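Local coordinates for chorismate mutase (Burkholderia thailandensis, PDB 6CNZ), which catalyses the Claisen-type rearrangement of chorismate to prephenate, probably feeding phenylalanine and tyrosine synthesis, at residues 31-36 with 109-114. Numbering follows the deposited sequence.
Sequences AEPVAH and TSTRPQ. With NO3 (nitrate ion), chain H.
T111 divides its two branches between two neighbouring residues of the helix opposite. Its methyl meets V34, with CG2 of T111 and CG2 of V34 3.6 Å apart, while its hydroxyl lies beside the CB-CG edge of the P33 ring, OG1 standing 3.7 Å from P33 CB. The torsion of T111 (chi1 -57°) sets this split: CG2 is turned away from the backbone N of its own residue and OG1 away from the carbonyl carbon. The closest CA atoms, those of P33 and T111, are 6.9 Å apart, so the helices approach closely, yet only 109 Å² is buried between the segments. L107 and L115 also touch V34, extending the apolar patch along helix 107-129.

Polar linkage is made through water. One molecule donates to P33 O at 2.9 Å and accepts from T111 OG1 at 2.7 Å, which fixes the direction of the hydroxyl proton and joins the side chain to the backbone of helix 31-41.

Within 109-114, Q114 NE2 reaches back to S110 O at 2.9 Å. The N-H points almost straight at the oxygen (172°), but the donor sits well above the carbonyl plane. The bond falls in a distorted part of the helix, with a wider pi-type turn at 109-111 and a kink at P113, whose ring nitrogen has no proton to donate.

R112, its chain bent at chi3 (-67°), binds a nitrate beside the contact by hydrogen bonds. Its NE and NH2 both donate to nitrate O3, NH2 at 2.9 Å, with the nitrate nitrogen in the guanidinium plane at its edge. V34 CG1 lies near this ion, which probably came from the crystallisation liquor.

S110 packs on P105 of the second subunit, which places the contact near the dimer interface. Through the buried V34 and T111, helix 31-41 of the type II family region is joined to the later helix 107-129 in the all-helical chorismate mutase fold.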
# COMPACT_ATOMS: atom_id res chain seq x y z
N ALA A 31 8.11 0.35 7.26
CA ALA A 31 8.97 0.33 8.44
C ALA A 31 9.77 -0.96 8.55
O ALA A 31 10.87 -0.96 9.10
CB ALA A 31 8.14 0.57 9.72
N GLU A 32 9.24 -2.06 8.01
CA GLU A 32 10.01 -3.30 8.01
C GLU A 32 11.30 -3.16 7.21
O GLU A 32 12.38 -3.45 7.76
CB GLU A 32 9.14 -4.47 7.51
CG GLU A 32 9.72 -5.89 7.75
CD GLU A 32 10.89 -6.27 6.82
OE1 GLU A 32 11.01 -5.71 5.70
OE2 GLU A 32 11.69 -7.14 7.21
N PRO A 33 11.29 -2.72 5.94
CA PRO A 33 12.57 -2.55 5.25
C PRO A 33 13.44 -1.44 5.83
O PRO A 33 14.67 -1.53 5.74
CB PRO A 33 12.17 -2.26 3.79
CG PRO A 33 10.75 -1.84 3.82
CD PRO A 33 10.16 -2.62 4.99
N VAL A 34 12.87 -0.39 6.42
CA VAL A 34 13.68 0.56 7.17
C VAL A 34 14.39 -0.16 8.31
O VAL A 34 15.62 -0.06 8.47
CB VAL A 34 12.82 1.73 7.71
CG1 VAL A 34 13.67 2.64 8.58
CG2 VAL A 34 12.18 2.53 6.58
N ALA A 35 13.63 -0.90 9.12
CA ALA A 35 14.21 -1.63 10.25
C ALA A 35 15.28 -2.59 9.77
O ALA A 35 16.38 -2.65 10.34
CB ALA A 35 13.12 -2.39 11.01
N HIS A 36 14.97 -3.36 8.72
CA HIS A 36 15.92 -4.32 8.16
C HIS A 36 17.22 -3.64 7.74
O HIS A 36 18.32 -4.09 8.09
CB HIS A 36 15.23 -5.04 6.99
CG HIS A 36 15.97 -6.23 6.45
ND1 HIS A 36 15.44 -7.02 5.45
CD2 HIS A 36 17.17 -6.76 6.75
CE1 HIS A 36 16.30 -7.98 5.15
NE2 HIS A 36 17.36 -7.84 5.92
N THR A 109 17.69 4.52 -2.14
CA THR A 109 17.17 4.47 -3.49
C THR A 109 15.92 3.61 -3.62
O THR A 109 15.20 3.72 -4.62
CB THR A 109 18.23 3.95 -4.49
OG1 THR A 109 18.57 2.59 -4.19
CG2 THR A 109 19.50 4.81 -4.43
N SER A 110 15.62 2.78 -2.63
CA SER A 110 14.42 1.96 -2.70
C SER A 110 13.38 2.38 -1.66
O SER A 110 12.24 2.72 -2.02
CB SER A 110 14.79 0.47 -2.54
OG SER A 110 13.64 -0.36 -2.61
N THR A 111 13.72 2.37 -0.38
CA THR A 111 12.67 2.56 0.62
C THR A 111 12.28 4.04 0.77
O THR A 111 11.09 4.38 0.73
CB THR A 111 13.12 1.96 1.96
OG1 THR A 111 13.45 0.57 1.78
CG2 THR A 111 12.00 2.08 2.97
N ARG A 112 13.25 4.93 0.93
CA ARG A 112 12.90 6.33 1.18
C ARG A 112 12.12 7.01 0.06
O ARG A 112 11.27 7.86 0.38
CB ARG A 112 14.17 7.12 1.50
CG ARG A 112 13.90 8.55 1.91
CD ARG A 112 15.12 9.16 2.56
NE ARG A 112 15.42 8.54 3.85
CZ ARG A 112 16.65 8.30 4.29
NH1 ARG A 112 17.72 8.61 3.54
NH2 ARG A 112 16.83 7.75 5.49
N PRO A 113 12.34 6.73 -1.24
CA PRO A 113 11.45 7.33 -2.25
C PRO A 113 10.00 6.93 -2.07
O PRO A 113 9.10 7.74 -2.34
CB PRO A 113 12.03 6.81 -3.57
CG PRO A 113 13.45 6.54 -3.28
CD PRO A 113 13.47 6.02 -1.87
N GLN A 114 9.73 5.70 -1.63
CA GLN A 114 8.35 5.28 -1.39
C GLN A 114 7.77 6.04 -0.19
O GLN A 114 6.60 6.46 -0.21
CB GLN A 114 8.30 3.77 -1.14
CG GLN A 114 8.73 2.89 -2.33
CD GLN A 114 8.78 1.41 -1.96
OE1 GLN A 114 7.75 0.73 -1.91
NE2 GLN A 114 9.97 0.90 -1.67
N NO3 H . 13.93 6.92 7.40
O1 NO3 H . 14.99 6.69 8.06
O2 NO3 H . 12.81 6.58 7.89
O3 NO3 H . 14.00 7.50 6.27
O HOH W 1 15.54 -0.05 3.36